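Local coordinates for protein aldose-aldose oxidoreductase (Caulobacter crescentus, PDB 5A04) that binds NADPH and glucose and probably couples oxidation of one aldose sugar to reduction of another, at residues Y60-P72 against P88-V100. Numbering follows the deposited sequence. Where two conformers were deposited one is given.
Sequences YSYETFDRIIDNP and PFTERAARAGKHV. With NDP (NADPH dihydro-nicotinamide-adenine-dinucleotide phosphate), chain G.
Phe89 brings the far end of its ring over one face of Tyr62, with CZ 3.6 Å from Tyr62 CD1; the two planes meet obliquely, at 49°. The Tyr62 hydroxyl makes a weak hydrogen bond to O1X of the NADPH 2'-phosphate, so Phe89 backs a ring that belongs to the cofactor pocket. One turn on, Arg92 bends at its third torsion (chi3 70°) and turns the edge of its guanidinium to 60-72. Its NH2 gives a nearly straight bond of 2.8 Å to Tyr62 O. NE meets Asp66 OD1 on the syn side at 3.0 Å, while NH2 also reaches OD2 from above the carboxylate plane, making a side-on, two-nitrogen salt bridge. Phe65 sets its CD2 edge over one guanidinium face, the two planes steeply inclined, rests CE2 against Arg92 CB and approaches Ala93 CB with CZ. Both segments belong to the NAD-binding Rossmann fold: the 3-10 segment 65-70, in the connection between strands 59-60 and 76-79, packs beside helix 86-95, and Phe65, Phe89 and Ala93 all reach strand 76-79 beneath. Ala96 CB, just past the helix, touches both Ile68 CG2 (3.7 Å) and Ile69 CB. Its carbonyl oxygen receives a CA-H...O contact from Ile69 CA. Gly97, with positive phi, is the C-prime residue of a Schellman motif that turns the chain toward strand 99-102. Lys98 then curls back, bent at chi2 (-54°), passing CE close to Ile68 O. This carries NZ to Asn71 O at 2.9 Å, above the carbonyl plane; NZ also bonds to Val74 O and to a water shared with Ala96 O.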
# COMPACT_ATOMS: atom_id res chain seq x y z
N TYR A 60 -28.36 -18.30 -29.65
CA TYR A 60 -29.13 -17.06 -29.81
C TYR A 60 -28.23 -15.91 -30.23
O TYR A 60 -27.08 -15.82 -29.80
CB TYR A 60 -29.83 -16.70 -28.50
CG TYR A 60 -30.79 -17.74 -28.00
CD1 TYR A 60 -30.34 -18.83 -27.27
CD2 TYR A 60 -32.16 -17.64 -28.26
CE1 TYR A 60 -31.21 -19.80 -26.82
CE2 TYR A 60 -33.04 -18.61 -27.80
CZ TYR A 60 -32.56 -19.69 -27.08
OH TYR A 60 -33.41 -20.66 -26.61
N SER A 61 -28.75 -15.02 -31.07
CA SER A 61 -28.12 -13.73 -31.30
C SER A 61 -28.63 -12.75 -30.25
O SER A 61 -29.53 -13.08 -29.49
CB SER A 61 -28.43 -13.21 -32.70
OG SER A 61 -29.80 -12.85 -32.78
N TYR A 62 -28.07 -11.55 -30.20
CA TYR A 62 -28.65 -10.54 -29.30
C TYR A 62 -30.04 -10.13 -29.79
O TYR A 62 -30.87 -9.69 -28.99
CB TYR A 62 -27.74 -9.31 -29.19
CG TYR A 62 -26.38 -9.60 -28.60
CD1 TYR A 62 -26.22 -10.57 -27.61
CD2 TYR A 62 -25.25 -8.93 -29.04
CE1 TYR A 62 -24.98 -10.84 -27.08
CE2 TYR A 62 -24.00 -9.19 -28.51
CZ TYR A 62 -23.87 -10.16 -27.53
OH TYR A 62 -22.63 -10.42 -27.00
N GLU A 63 -30.31 -10.30 -31.08
CA GLU A 63 -31.63 -9.97 -31.62
C GLU A 63 -32.69 -11.00 -31.23
O GLU A 63 -33.86 -10.66 -31.06
CB GLU A 63 -31.56 -9.85 -33.15
CG GLU A 63 -30.65 -8.74 -33.63
CD GLU A 63 -30.54 -8.69 -35.14
OE1 GLU A 63 -30.69 -9.75 -35.78
OE2 GLU A 63 -30.30 -7.59 -35.68
N THR A 64 -32.28 -12.26 -31.07
CA THR A 64 -33.26 -13.30 -30.75
C THR A 64 -33.22 -13.72 -29.28
O THR A 64 -33.97 -14.60 -28.88
CB THR A 64 -33.07 -14.59 -31.62
OG1 THR A 64 -31.80 -15.19 -31.35
CG2 THR A 64 -33.17 -14.26 -33.11
N PHE A 65 -32.36 -13.08 -28.48
CA PHE A 65 -32.13 -13.49 -27.09
C PHE A 65 -33.42 -13.58 -26.25
O PHE A 65 -33.55 -14.48 -25.44
CB PHE A 65 -31.13 -12.52 -26.42
CG PHE A 65 -30.99 -12.71 -24.92
CD1 PHE A 65 -30.61 -13.93 -24.38
CD2 PHE A 65 -31.22 -11.65 -24.06
CE1 PHE A 65 -30.47 -14.09 -23.01
CE2 PHE A 65 -31.09 -11.80 -22.68
CZ PHE A 65 -30.73 -13.04 -22.15
N ASP A 66 -34.38 -12.69 -26.47
CA ASP A 66 -35.56 -12.70 -25.60
C ASP A 66 -36.40 -13.98 -25.76
O ASP A 66 -37.17 -14.34 -24.87
CB ASP A 66 -36.41 -11.46 -25.85
CG ASP A 66 -35.61 -10.18 -25.72
OD1 ASP A 66 -35.14 -9.89 -24.60
OD2 ASP A 66 -35.44 -9.48 -26.74
N ARG A 67 -36.20 -14.68 -26.88
CA ARG A 67 -36.89 -15.95 -27.11
C ARG A 67 -36.46 -17.04 -26.14
O ARG A 67 -37.10 -18.09 -26.06
CB ARG A 67 -36.65 -16.43 -28.54
CG ARG A 67 -37.21 -15.52 -29.63
CD ARG A 67 -36.82 -16.07 -30.99
NE ARG A 67 -37.22 -15.22 -32.11
CZ ARG A 67 -36.82 -15.42 -33.36
NH1 ARG A 67 -36.00 -16.43 -33.64
NH2 ARG A 67 -37.23 -14.61 -34.33
N ILE A 68 -35.38 -16.80 -25.41
CA ILE A 68 -34.86 -17.78 -24.46
C ILE A 68 -35.85 -18.05 -23.33
O ILE A 68 -35.73 -19.05 -22.61
CB ILE A 68 -33.49 -17.31 -23.89
CG1 ILE A 68 -32.63 -18.51 -23.45
CG2 ILE A 68 -33.68 -16.31 -22.75
CD1 ILE A 68 -31.16 -18.12 -23.25
N ILE A 69 -36.84 -17.18 -23.17
CA ILE A 69 -37.92 -17.40 -22.21
C ILE A 69 -38.61 -18.76 -22.44
O ILE A 69 -39.13 -19.37 -21.51
CB ILE A 69 -38.96 -16.25 -22.28
CG1 ILE A 69 -39.99 -16.34 -21.15
CG2 ILE A 69 -39.65 -16.22 -23.65
CD1 ILE A 69 -40.91 -15.11 -21.11
N ASP A 70 -38.58 -19.22 -23.68
CA ASP A 70 -39.27 -20.45 -24.06
C ASP A 70 -38.36 -21.66 -24.05
O ASP A 70 -38.73 -22.74 -24.51
CB ASP A 70 -39.89 -20.30 -25.45
CG ASP A 70 -41.04 -19.32 -25.47
OD1 ASP A 70 -41.74 -19.20 -24.44
OD2 ASP A 70 -41.24 -18.68 -26.51
N ASN A 71 -37.15 -21.49 -23.51
CA ASN A 71 -36.19 -22.59 -23.46
C ASN A 71 -36.04 -23.07 -22.02
O ASN A 71 -35.39 -22.43 -21.19
CB ASN A 71 -34.84 -22.13 -24.03
CG ASN A 71 -33.86 -23.27 -24.22
OD1 ASN A 71 -33.93 -24.29 -23.54
ND2 ASN A 71 -32.93 -23.10 -25.15
N PRO A 72 -36.66 -24.22 -21.71
CA PRO A 72 -36.65 -24.72 -20.33
C PRO A 72 -35.30 -25.31 -19.91
O PRO A 72 -35.12 -25.57 -18.72
CB PRO A 72 -37.73 -25.80 -20.36
CG PRO A 72 -37.70 -26.31 -21.77
CD PRO A 72 -37.39 -25.11 -22.63
N PRO A 88 -28.67 -3.74 -19.41
CA PRO A 88 -29.77 -4.16 -20.28
C PRO A 88 -29.86 -5.68 -20.48
O PRO A 88 -30.96 -6.20 -20.54
CB PRO A 88 -29.47 -3.45 -21.61
CG PRO A 88 -28.03 -3.03 -21.53
CD PRO A 88 -27.77 -2.79 -20.07
N PHE A 89 -28.74 -6.39 -20.53
CA PHE A 89 -28.86 -7.83 -20.71
C PHE A 89 -29.35 -8.53 -19.44
O PHE A 89 -30.06 -9.53 -19.52
CB PHE A 89 -27.53 -8.44 -21.17
CG PHE A 89 -27.25 -8.22 -22.63
CD1 PHE A 89 -28.06 -8.80 -23.59
CD2 PHE A 89 -26.18 -7.44 -23.03
CE1 PHE A 89 -27.81 -8.62 -24.95
CE2 PHE A 89 -25.92 -7.24 -24.39
CZ PHE A 89 -26.74 -7.84 -25.35
N THR A 90 -29.00 -7.99 -18.27
CA THR A 90 -29.52 -8.53 -17.02
C THR A 90 -31.04 -8.36 -16.96
O THR A 90 -31.76 -9.29 -16.61
CB THR A 90 -28.85 -7.86 -15.81
OG1 THR A 90 -27.47 -8.28 -15.77
CG2 THR A 90 -29.53 -8.26 -14.52
N GLU A 91 -31.52 -7.17 -17.31
CA GLU A 91 -32.96 -6.91 -17.29
C GLU A 91 -33.71 -7.81 -18.27
O GLU A 91 -34.76 -8.37 -17.93
CB GLU A 91 -33.23 -5.43 -17.61
CG GLU A 91 -32.76 -4.51 -16.50
CD GLU A 91 -32.77 -3.04 -16.91
OE1 GLU A 91 -32.68 -2.71 -18.12
OE2 GLU A 91 -32.84 -2.19 -16.01
N ARG A 92 -33.17 -7.96 -19.47
CA ARG A 92 -33.78 -8.83 -20.47
C ARG A 92 -33.78 -10.29 -20.02
O ARG A 92 -34.77 -11.00 -20.21
CB ARG A 92 -33.07 -8.67 -21.81
CG ARG A 92 -33.37 -7.33 -22.50
CD ARG A 92 -32.48 -7.12 -23.70
NE ARG A 92 -32.82 -8.02 -24.80
CZ ARG A 92 -32.09 -8.16 -25.90
NH1 ARG A 92 -30.95 -7.48 -26.04
NH2 ARG A 92 -32.48 -8.99 -26.87
N ALA A 93 -32.69 -10.73 -19.41
CA ALA A 93 -32.64 -12.09 -18.86
C ALA A 93 -33.71 -12.29 -17.79
O ALA A 93 -34.42 -13.30 -17.78
CB ALA A 93 -31.24 -12.37 -18.29
N ALA A 94 -33.84 -11.32 -16.89
CA ALA A 94 -34.85 -11.40 -15.84
C ALA A 94 -36.28 -11.43 -16.42
O ALA A 94 -37.12 -12.20 -15.96
CB ALA A 94 -34.70 -10.24 -14.85
N ARG A 95 -36.55 -10.59 -17.42
CA ARG A 95 -37.87 -10.60 -18.07
C ARG A 95 -38.12 -11.91 -18.84
O ARG A 95 -39.27 -12.29 -19.07
CB ARG A 95 -38.01 -9.40 -19.00
CG ARG A 95 -38.01 -8.08 -18.21
CD ARG A 95 -38.51 -6.88 -19.02
NE ARG A 95 -37.72 -6.62 -20.23
CZ ARG A 95 -36.78 -5.69 -20.33
NH1 ARG A 95 -36.49 -4.91 -19.30
NH2 ARG A 95 -36.14 -5.52 -21.49
N ALA A 96 -37.04 -12.58 -19.23
CA ALA A 96 -37.15 -13.92 -19.84
C ALA A 96 -37.28 -15.03 -18.79
O ALA A 96 -37.24 -16.22 -19.13
CB ALA A 96 -35.96 -14.18 -20.74
N GLY A 97 -37.42 -14.65 -17.53
CA GLY A 97 -37.64 -15.59 -16.44
C GLY A 97 -36.41 -16.35 -16.00
O GLY A 97 -36.51 -17.44 -15.42
N LYS A 98 -35.23 -15.78 -16.27
CA LYS A 98 -33.97 -16.45 -15.91
C LYS A 98 -33.28 -15.81 -14.70
O LYS A 98 -33.34 -14.59 -14.51
CB LYS A 98 -33.01 -16.46 -17.09
CG LYS A 98 -33.62 -16.92 -18.43
CD LYS A 98 -34.29 -18.29 -18.31
CE LYS A 98 -34.72 -18.79 -19.68
NZ LYS A 98 -35.49 -20.07 -19.58
N HIS A 99 -32.64 -16.65 -13.89
CA HIS A 99 -31.71 -16.18 -12.87
C HIS A 99 -30.51 -15.60 -13.58
O HIS A 99 -30.26 -15.93 -14.73
CB HIS A 99 -31.30 -17.32 -11.95
CG HIS A 99 -32.46 -18.01 -11.30
ND1 HIS A 99 -33.03 -17.55 -10.12
CD2 HIS A 99 -33.15 -19.12 -11.64
CE1 HIS A 99 -34.01 -18.36 -9.77
NE2 HIS A 99 -34.11 -19.32 -10.68
N VAL A 100 -29.74 -14.75 -12.91
CA VAL A 100 -28.65 -14.05 -13.59
C VAL A 100 -27.35 -14.10 -12.80
O VAL A 100 -27.35 -13.79 -11.61
CB VAL A 100 -29.01 -12.58 -13.85
CG1 VAL A 100 -27.81 -11.84 -14.46
CG2 VAL A 100 -30.21 -12.49 -14.78
PA NDP G . -13.96 -9.20 -24.32
O1A NDP G . -13.86 -7.92 -25.07
O2A NDP G . -12.84 -10.19 -24.42
O5B NDP G . -15.36 -9.98 -24.70
C5B NDP G . -16.43 -9.07 -24.62
C4B NDP G . -17.56 -9.72 -25.43
O4B NDP G . -18.80 -9.06 -25.18
C3B NDP G . -17.26 -9.59 -26.94
O3B NDP G . -16.47 -10.63 -27.39
C2B NDP G . -18.67 -9.78 -27.52
O2B NDP G . -19.03 -11.03 -27.56
C1B NDP G . -19.56 -9.12 -26.38
N9A NDP G . -20.02 -7.77 -26.74
C8A NDP G . -21.34 -7.35 -26.86
N7A NDP G . -21.45 -6.06 -27.23
C5A NDP G . -20.12 -5.62 -27.35
C6A NDP G . -19.57 -4.38 -27.70
N6A NDP G . -20.39 -3.31 -28.00
N1A NDP G . -18.22 -4.18 -27.76
C2A NDP G . -17.46 -5.30 -27.44
N3A NDP G . -17.84 -6.53 -27.09
C4A NDP G . -19.21 -6.68 -27.05
O3 NDP G . -14.10 -8.63 -22.76
PN NDP G . -13.74 -9.68 -21.57
O1N NDP G . -14.40 -10.99 -21.73
O2N NDP G . -12.35 -9.48 -21.01
O5D NDP G . -14.66 -8.91 -20.28
C5D NDP G . -16.04 -8.99 -20.46
C4D NDP G . -16.69 -8.81 -19.05
O4D NDP G . -16.11 -9.80 -18.15
C3D NDP G . -16.34 -7.41 -18.43
O3D NDP G . -17.45 -6.94 -17.63
C2D NDP G . -15.16 -7.71 -17.52
O2D NDP G . -15.12 -6.85 -16.39
C1D NDP G . -15.54 -9.15 -17.04
N1N NDP G . -14.33 -9.91 -16.70
C2N NDP G . -14.22 -10.54 -15.47
C3N NDP G . -13.10 -11.26 -15.19
C7N NDP G . -12.98 -11.92 -13.89
O7N NDP G . -11.92 -12.45 -13.51
N7N NDP G . -14.09 -11.97 -13.05
C4N NDP G . -11.97 -11.40 -16.15
C5N NDP G . -12.16 -10.66 -17.41
C6N NDP G . -13.28 -9.98 -17.65
P2B NDP G . -19.90 -11.57 -28.94
O1X NDP G . -21.03 -10.56 -28.97
O2X NDP G . -18.84 -11.41 -29.98
O3X NDP G . -20.28 -13.00 -28.55
O HOH W 1 -36.45 -10.67 -22.37
O HOH W 2 -37.87 -18.81 -18.50